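Local coordinates for protein probable methyltransferase (Bordetella pertussis, PDB 3KTY) that probably acts as an S-adenosyl-L-methionine-dependent RNA methyltransferase of the TrmH (SpoU) family, this chain being its SPOUT-type methylase domain, at residues 36-41 against 66-71; 40-45 against 73-78; 80-85 against 120-125. All coordinates share one frame; numbering follows the deposited sequence.

Interaction 1 (36-41 against 66-71); sequences FGELVL and LERAAV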
loop_
_atom_site.group_PDB
_atom_site.type_symbol
_atom_site.label_atom_id
_atom_site.label_comp_id
_atom_site.label_asym_id
_atom_site.label_seq_id
_atom_site.Cartn_x
_atom_site.Cartn_y
_atom_site.Cartn_z
ATOM N N PHE A 36 9.259 9.952 1.412
ATOM C CA PHE A 36 8.999 10.970 2.427
ATOM C C PHE A 36 9.821 10.802 3.711
ATOM O O PHE A 36 10.086 9.688 4.156
ATOM C CB PHE A 36 7.514 11.043 2.738
ATOM C CG PHE A 36 6.664 11.384 1.535
ATOM C CD1 PHE A 36 6.507 12.708 1.131
ATOM C CD2 PHE A 36 6.039 10.382 0.782
ATOM C CE1 PHE A 36 5.701 13.036 -0.007
ATOM C CE2 PHE A 36 5.218 10.704 -0.363
ATOM C CZ PHE A 36 5.054 12.030 -0.749
ATOM N N GLY A 37 10.204 11.909 4.328
ATOM C CA GLY A 37 11.013 11.791 5.526
ATOM C C GLY A 37 10.415 12.359 6.795
ATOM O O GLY A 37 11.066 12.318 7.839
ATOM N N GLU A 38 9.195 12.894 6.704
ATOM C CA GLU A 38 8.593 13.685 7.781
ATOM C C GLU A 38 7.442 13.006 8.508
ATOM O O GLU A 38 6.290 13.009 8.055
ATOM C CB GLU A 38 8.120 15.042 7.243
ATOM C CG GLU A 38 8.649 16.214 7.991
ATOM C CD GLU A 38 10.128 16.395 7.768
ATOM O OE1 GLU A 38 10.509 16.663 6.603
ATOM O OE2 GLU A 38 10.903 16.260 8.749
ATOM N N LEU A 39 7.750 12.471 9.675
ATOM C CA LEU A 39 6.752 11.788 10.482
ATOM C C LEU A 39 6.546 12.509 11.819
ATOM O O LEU A 39 7.490 12.831 12.504
ATOM C CB LEU A 39 7.189 10.354 10.749
ATOM C CG LEU A 39 6.289 9.520 11.679
ATOM C CD1 LEU A 39 4.994 9.104 11.020
ATOM C CD2 LEU A 39 7.054 8.291 12.094
ATOM N N VAL A 40 5.285 12.720 12.165
ATOM C CA VAL A 40 4.901 13.421 13.343
ATOM C C VAL A 40 3.939 12.584 14.178
ATOM O O VAL A 40 2.969 12.035 13.667
ATOM C CB VAL A 40 4.197 14.776 12.969
ATOM C CG1 VAL A 40 3.821 15.529 14.260
ATOM C CG2 VAL A 40 5.103 15.639 12.116
ATOM N N LEU A 41 4.195 12.507 15.461
ATOM C CA LEU A 41 3.304 11.825 16.390
ATOM C C LEU A 41 2.605 12.817 17.318
ATOM O O LEU A 41 3.254 13.687 17.878
ATOM C CB LEU A 41 4.126 10.919 17.272
ATOM C CG LEU A 41 4.979 9.797 16.638
ATOM C CD1 LEU A 41 5.362 8.867 17.728
ATOM C CD2 LEU A 41 4.177 9.051 15.605
ATOM N N LEU A 66 12.771 7.942 11.689
ATOM C CA LEU A 66 12.253 7.569 12.985
ATOM C C LEU A 66 12.854 8.419 14.090
ATOM O O LEU A 66 12.153 8.853 14.981
ATOM C CB LEU A 66 12.582 6.116 13.257
ATOM C CG LEU A 66 12.005 5.642 14.583
ATOM C CD1 LEU A 66 10.467 5.698 14.604
ATOM C CD2 LEU A 66 12.524 4.225 14.926
ATOM N N GLU A 67 14.159 8.648 14.020
ATOM C CA GLU A 67 14.847 9.518 14.964
ATOM C C GLU A 67 14.296 10.927 14.884
ATOM O O GLU A 67 13.867 11.478 15.882
ATOM C CB GLU A 67 16.338 9.561 14.663
ATOM C CG GLU A 67 17.129 8.456 15.280
ATOM C CD GLU A 67 18.412 8.161 14.513
ATOM O OE1 GLU A 67 18.557 8.658 13.367
ATOM O OE2 GLU A 67 19.269 7.421 15.051
ATOM N N ARG A 68 14.302 11.496 13.683
ATOM C CA ARG A 68 13.864 12.873 13.464
ATOM C C ARG A 68 12.387 13.151 13.689
ATOM O O ARG A 68 11.974 14.297 13.612
ATOM C CB ARG A 68 14.230 13.337 12.046
ATOM C CG ARG A 68 15.748 13.427 11.801
ATOM C CD ARG A 68 16.071 13.953 10.394
ATOM N NE ARG A 68 15.709 13.008 9.324
ATOM C CZ ARG A 68 14.565 12.996 8.626
ATOM N NH1 ARG A 68 14.402 12.074 7.684
ATOM N NH2 ARG A 68 13.592 13.884 8.851
ATOM N N ALA A 69 11.579 12.117 13.915
ATOM C CA ALA A 69 10.135 12.306 14.103
ATOM C C ALA A 69 9.832 13.258 15.272
ATOM O O ALA A 69 10.377 13.122 16.358
ATOM C CB ALA A 69 9.471 10.988 14.356
ATOM N N ALA A 70 8.940 14.200 15.040
ATOM C CA ALA A 70 8.572 15.167 16.044
ATOM C C ALA A 70 7.411 14.607 16.865
ATOM O O ALA A 70 6.524 13.970 16.311
ATOM C CB ALA A 70 8.165 16.471 15.339
ATOM N N VAL A 71 7.422 14.822 18.184
ATOM C CA VAL A 71 6.301 14.417 19.030
ATOM C C VAL A 71 5.696 15.648 19.706
ATOM O O VAL A 71 6.408 16.346 20.416
ATOM C CB VAL A 71 6.731 13.452 20.195
ATOM C CG1 VAL A 71 5.526 13.029 21.030
ATOM C CG2 VAL A 71 7.444 12.255 19.684
#
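R68 reaches G37 and E38 along a side chain whose CG stands anti to its own carbonyl carbon (chi1 -65°) and which then bends at chi3, while E38, whose CB points away from 66-71, bends at chi2 and brings its carboxylate back to the arginine. The two side chains cross at about a right angle. R68 NH2 donates to G37 O over 3.1 Å from above the carbonyl plane, and R68 NH1 adds a weak bond to the same oxygen. E38 OE2 lies in the guanidinium plane, at the edge, and forms a long salt bridge with R68 NH2 at 3.6 Å; the carboxylate itself is turned 64° from that plane.

Beyond R68 the backbones pair as parallel strands. A70 N donates to L39 O (3.2 Å), and A70 O receives a nearly straight bond from L41 N (2.9 Å, N-H...O 171°). CA-H groups supplement these bonds, as where A69 CA lies 3.1 Å from L39 O. V40 and A70 point to one face of the sheet, L41 and V71 to the other, where L41 CB packs on V71 CG2 at 4.3 Å. I31 of helix 21-33 packs on L39, and strand 11-16 flanks 39-42 on its other edge.

Strand 70-72, outermost in this chain's sheet, is thus held to 39-42 mainly through main-chain bonds. Across the exposed start of the pairing, the carbonyl dipole of G37 and the acidic group of E38 would both favour the positive charge of R68, though the length of the salt bridge suggests a modest contribution.

Interaction 2 (40-45 against 73-78); sequences VLVAPR and DTLEEA
V42 and A78 meet methyl to methyl, V42 CG2 lying 3.6 Å from A78 CB, and the contact is built round this pair. V42 points toward the start of helix 75-79 and presents both of its branches. With CG1 anti to the backbone N (chi1 166°), that methyl lies against the main chain where the helix begins, 3.6 Å from T74 C and close to L75 N, whereas CG2 meets the T74 carbonyl oxygen as well as A78 CB and comes within 4.3 Å of L75 CD1. A78 in turn points its methyl back at the strand, where it also receives V40 CG1 at 3.9 Å. The A78 methyl therefore touches two valines that lie two residues apart on the same face of strand 39-42. I14 of the neighbouring strand packs on V40, V42 and A78, and H72 touches both V40 and A78.

Toward the end of the strand the contact thins. A43, with a left-handed backbone conformation (phi 54°), turns the chain away from the strand direction, and its CB rests 3.6 Å from D73 O. The side chains of D73 and T74 point away from 40-45. T74 instead serves as the helix N-cap: its OG1 accepts a nearly straight bond from E77 N (3.1 Å, 167°), which ties down the first turn that V42 packs against. The contact is made by van der Waals packing, methyls lying on methyls and on main-chain atoms, including the T74 and D73 carbonyl oxygens.

Helix 75-79 is the connection of a beta-alpha-beta crossover from strand 70-72 to strand 84-89, and on its way it covers 39-42, which lies between them in the Rossmann-like parallel sheet of a SPOUT domain.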
loop_
_atom_site.group_PDB
_atom_site.type_symbol
_atom_site.label_atom_id
_atom_site.label_comp_id
_atom_site.label_asym_id
_atom_site.label_seq_id
_atom_site.Cartn_x
_atom_site.Cartn_y
_atom_site.Cartn_z
ATOM N N VAL A 40 5.285 12.720 12.165
ATOM C CA VAL A 40 4.901 13.421 13.343
ATOM C C VAL A 40 3.939 12.584 14.178
ATOM O O VAL A 40 2.969 12.035 13.667
ATOM C CB VAL A 40 4.197 14.776 12.969
ATOM C CG1 VAL A 40 3.821 15.529 14.260
ATOM C CG2 VAL A 40 5.103 15.639 12.116
ATOM N N LEU A 41 4.195 12.507 15.461
ATOM C CA LEU A 41 3.304 11.825 16.390
ATOM C C LEU A 41 2.605 12.817 17.318
ATOM O O LEU A 41 3.254 13.687 17.878
ATOM C CB LEU A 41 4.126 10.919 17.272
ATOM C CG LEU A 41 4.979 9.797 16.638
ATOM C CD1 LEU A 41 5.362 8.867 17.728
ATOM C CD2 LEU A 41 4.177 9.051 15.605
ATOM N N VAL A 42 1.294 12.678 17.488
ATOM C CA VAL A 42 0.557 13.477 18.450
ATOM C C VAL A 42 0.037 12.600 19.604
ATOM O O VAL A 42 -0.639 11.592 19.376
ATOM C CB VAL A 42 -0.625 14.203 17.781
ATOM C CG1 VAL A 42 -1.596 14.754 18.831
ATOM C CG2 VAL A 42 -0.115 15.314 16.857
ATOM N N ALA A 43 0.384 12.970 20.832
ATOM C CA ALA A 43 -0.125 12.320 22.043
ATOM C C ALA A 43 0.091 10.821 22.040
ATOM O O ALA A 43 -0.848 10.062 22.168
ATOM C CB ALA A 43 -1.615 12.638 22.269
ATOM N N PRO A 44 1.338 10.389 21.894
ATOM C CA PRO A 44 1.530 8.937 21.857
ATOM C C PRO A 44 1.289 8.360 23.237
ATOM O O PRO A 44 1.340 9.103 24.234
ATOM C CB PRO A 44 2.992 8.788 21.457
ATOM C CG PRO A 44 3.611 10.124 21.860
ATOM C CD PRO A 44 2.563 11.133 21.578
ATOM N N ARG A 45 1.005 7.062 23.309
ATOM C CA ARG A 45 0.754 6.437 24.601
ATOM C C ARG A 45 1.927 6.617 25.566
ATOM O O ARG A 45 1.743 6.799 26.783
ATOM C CB ARG A 45 0.499 4.942 24.439
ATOM C CG ARG A 45 0.196 4.297 25.801
ATOM C CD ARG A 45 -0.087 2.846 25.704
ATOM N NE ARG A 45 -0.536 2.266 26.976
ATOM C CZ ARG A 45 -0.552 0.962 27.189
ATOM N NH1 ARG A 45 -0.959 0.454 28.343
ATOM N NH2 ARG A 45 -0.137 0.167 26.213
ATOM N N ASP A 73 2.040 17.011 22.024
ATOM C CA ASP A 73 0.910 16.551 22.802
ATOM C C ASP A 73 -0.410 16.869 22.128
ATOM O O ASP A 73 -1.441 16.258 22.432
ATOM C CB ASP A 73 0.917 17.200 24.186
ATOM C CG ASP A 73 2.078 16.722 25.072
ATOM O OD1 ASP A 73 2.676 15.662 24.781
ATOM O OD2 ASP A 73 2.392 17.416 26.068
ATOM N N THR A 74 -0.400 17.815 21.201
ATOM C CA THR A 74 -1.657 18.246 20.621
ATOM C C THR A 74 -1.602 18.322 19.086
ATOM O O THR A 74 -0.541 18.527 18.497
ATOM C CB THR A 74 -2.026 19.641 21.147
ATOM O OG1 THR A 74 -1.182 20.626 20.519
ATOM C CG2 THR A 74 -1.907 19.719 22.716
ATOM N N LEU A 75 -2.765 18.218 18.450
ATOM C CA LEU A 75 -2.822 18.231 17.001
ATOM C C LEU A 75 -2.646 19.693 16.548
ATOM O O LEU A 75 -2.009 20.012 15.527
ATOM C CB LEU A 75 -4.134 17.588 16.505
ATOM C CG LEU A 75 -4.320 17.445 14.968
ATOM C CD1 LEU A 75 -3.216 16.647 14.250
ATOM C CD2 LEU A 75 -5.671 16.863 14.600
ATOM N N GLU A 76 -3.176 20.595 17.345
ATOM C CA GLU A 76 -2.934 22.021 17.123
ATOM C C GLU A 76 -1.458 22.328 16.878
ATOM O O GLU A 76 -1.123 22.959 15.881
ATOM C CB GLU A 76 -3.468 22.848 18.305
ATOM C CG GLU A 76 -4.993 22.943 18.347
ATOM C CD GLU A 76 -5.669 21.849 19.184
ATOM O OE1 GLU A 76 -5.024 20.816 19.479
ATOM O OE2 GLU A 76 -6.857 22.034 19.552
ATOM N N GLU A 77 -0.584 21.922 17.801
ATOM C CA GLU A 77 0.852 22.081 17.608
ATOM C C GLU A 77 1.349 21.492 16.264
ATOM O O GLU A 77 2.105 22.144 15.500
ATOM C CB GLU A 77 1.602 21.426 18.756
ATOM C CG GLU A 77 3.111 21.729 18.748
ATOM C CD GLU A 77 3.420 23.235 19.081
ATOM O OE1 GLU A 77 2.485 24.017 19.395
ATOM O OE2 GLU A 77 4.603 23.631 19.056
ATOM N N ALA A 78 0.917 20.256 15.974
ATOM C CA ALA A 78 1.327 19.559 14.736
ATOM C C ALA A 78 0.824 20.260 13.449
ATOM O O ALA A 78 1.511 20.296 12.422
ATOM C CB ALA A 78 0.936 18.101 14.776
#

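Interaction 3 (80-85 against 120-125); sequences APVTLA and VVAIVL
V82 and L84 run beside V120 and A122 where two neighbouring parallel strands, 84-89 and 121-125, join in the central sheet of this alpha-beta-alpha sandwich. The tightly packed part lies on the face that carries A85 and A122. There V82 straddles the A122 methyl: V82 CG1 and V82 CG2 each lie 3.8 Å from A122 CB, and CG1 also sits 3.4 Å from V120 O. The V82 and V120 side chains cross at about a right angle. I14 of strand 11-16 packs on A122 as well. On the other face L84 CB meets V121 CG2 at 4.2 Å, and helix 102-115 lies over this pair, with H112 touching both residues and A109 and L113 touching V121.

Main-chain bonds run from the packed part to the exposed end. A122 N donates to L84 O over 2.8 Å, while V120 O accepts from both T83 N and L84 N. The double grip goes with the register: V82 lies nearest V120 and L84 nearest V121, so T83 is an extra residue between them.

The start of the contact is its more solvent-exposed end, thinly packed at P81. P81 meets V120 through its carbonyl oxygen, 3.4 Å from V120 CB, and R12 packs on both residues. T83, just before the regular strand, is exposed yet firmly hydrogen-bonded, and contributes its hydroxyl here. Its OG1 stands between the backbone N and the carbonyl carbon (chi1 58°), is also hydrogen-bonded to H112 NE2, and accepts from V120 N at 2.7 Å with an N-H...O angle of 159°.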
loop_
_atom_site.group_PDB
_atom_site.type_symbol
_atom_site.label_atom_id
_atom_site.label_comp_id
_atom_site.label_asym_id
_atom_site.label_seq_id
_atom_site.Cartn_x
_atom_site.Cartn_y
_atom_site.Cartn_z
ATOM N N ALA A 80 0.242 23.636 13.301
ATOM C CA ALA A 80 0.611 25.049 13.185
ATOM C C ALA A 80 1.296 25.374 11.856
ATOM O O ALA A 80 0.915 26.322 11.213
ATOM C CB ALA A 80 1.448 25.538 14.375
ATOM N N PRO A 81 2.293 24.590 11.421
ATOM C CA PRO A 81 2.860 25.068 10.153
ATOM C C PRO A 81 2.148 24.512 8.903
ATOM O O PRO A 81 2.579 24.724 7.783
ATOM C CB PRO A 81 4.317 24.585 10.195
ATOM C CG PRO A 81 4.421 23.632 11.391
ATOM C CD PRO A 81 3.032 23.435 11.949
ATOM N N VAL A 82 1.032 23.845 9.069
ATOM C CA VAL A 82 0.472 23.199 7.917
ATOM C C VAL A 82 -0.533 24.080 7.219
ATOM O O VAL A 82 -1.434 24.595 7.853
ATOM C CB VAL A 82 -0.178 21.868 8.305
ATOM C CG1 VAL A 82 -0.905 21.272 7.082
ATOM C CG2 VAL A 82 0.904 20.911 8.850
ATOM N N THR A 83 -0.407 24.210 5.897
ATOM C CA THR A 83 -1.356 25.004 5.116
ATOM C C THR A 83 -2.512 24.223 4.492
ATOM O O THR A 83 -3.544 24.801 4.184
ATOM C CB THR A 83 -0.656 25.889 4.055
ATOM O OG1 THR A 83 0.119 25.076 3.167
ATOM C CG2 THR A 83 0.245 26.899 4.715
ATOM N N LEU A 84 -2.342 22.915 4.326
ATOM C CA LEU A 84 -3.394 22.047 3.782
ATOM C C LEU A 84 -3.313 20.665 4.451
ATOM O O LEU A 84 -2.339 19.929 4.280
ATOM C CB LEU A 84 -3.271 21.914 2.255
ATOM C CG LEU A 84 -4.281 20.937 1.640
ATOM C CD1 LEU A 84 -5.719 21.363 1.936
ATOM C CD2 LEU A 84 -4.062 20.713 0.105
ATOM N N ALA A 85 -4.323 20.338 5.241
ATOM C CA ALA A 85 -4.254 19.148 6.041
ATOM C C ALA A 85 -5.416 18.266 5.743
ATOM O O ALA A 85 -6.554 18.705 5.827
ATOM C CB ALA A 85 -4.217 19.476 7.515
ATOM N N VAL A 120 2.427 23.670 3.046
ATOM C CA VAL A 120 2.812 22.447 3.684
ATOM C C VAL A 120 1.586 21.601 3.729
ATOM O O VAL A 120 0.498 22.068 4.084
ATOM C CB VAL A 120 3.274 22.663 5.128
ATOM C CG1 VAL A 120 3.551 21.304 5.775
ATOM C CG2 VAL A 120 4.505 23.495 5.120
ATOM N N VAL A 121 1.756 20.340 3.365
ATOM C CA VAL A 121 0.618 19.453 3.302
ATOM C C VAL A 121 0.772 18.413 4.368
ATOM O O VAL A 121 1.860 17.871 4.576
ATOM C CB VAL A 121 0.482 18.765 1.895
ATOM C CG1 VAL A 121 -0.540 17.637 1.944
ATOM C CG2 VAL A 121 0.068 19.776 0.875
ATOM N N ALA A 122 -0.326 18.122 5.042
ATOM C CA ALA A 122 -0.292 17.040 5.997
ATOM C C ALA A 122 -1.415 16.081 5.770
ATOM O O ALA A 122 -2.556 16.468 5.436
ATOM C CB ALA A 122 -0.305 17.560 7.471
ATOM N N ILE A 123 -1.062 14.816 5.968
ATOM C CA ILE A 123 -2.013 13.734 6.102
ATOM C C ILE A 123 -2.112 13.348 7.552
ATOM O O ILE A 123 -1.106 13.054 8.175
ATOM C CB ILE A 123 -1.522 12.508 5.351
ATOM C CG1 ILE A 123 -1.240 12.898 3.903
ATOM C CG2 ILE A 123 -2.620 11.416 5.357
ATOM C CD1 ILE A 123 -2.472 13.395 3.198
ATOM N N VAL A 124 -3.329 13.330 8.073
ATOM C CA VAL A 124 -3.594 13.045 9.481
ATOM C C VAL A 124 -4.347 11.739 9.733
ATOM O O VAL A 124 -5.500 11.590 9.327
ATOM C CB VAL A 124 -4.443 14.201 10.096
ATOM C CG1 VAL A 124 -4.660 14.000 11.620
ATOM C CG2 VAL A 124 -3.795 15.560 9.815
ATOM N N LEU A 125 -3.712 10.811 10.436
ATOM C CA LEU A 125 -4.324 9.511 10.766
ATOM C C LEU A 125 -4.577 9.259 12.242
ATOM O O LEU A 125 -3.712 9.521 13.083
ATOM C CB LEU A 125 -3.391 8.396 10.363
ATOM C CG LEU A 125 -2.968 8.335 8.917
ATOM C CD1 LEU A 125 -1.706 9.175 8.745
ATOM C CD2 LEU A 125 -2.740 6.846 8.541
#

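Overall arrangement
Of the contacting segments, strand 39-42 comes first and serves two contacts. Interaction 1 closes the loop from 36-41 to 66-71, which holds helices 53-59 and 63-67, and adds strand 70-72 to the sheet. Interaction 2 leaves from the overlapping segment 40-45, so the two loops start from the same stretch and largely overlap, the second closing a few residues later, at 73-78; they touch where V71 CG1 lies 3.6 Å from P44 CD. Interaction 3 follows in series, closing the loop from 80-85 to 120-125 round strand 100-101 and helix 102-115. L75 CD1 meets V124 CG1 at 4.0 Å, so helix 75-79 links interactions 2 and 3 over the sheet, while strand 11-16 separates strands 39-42 and 121-125.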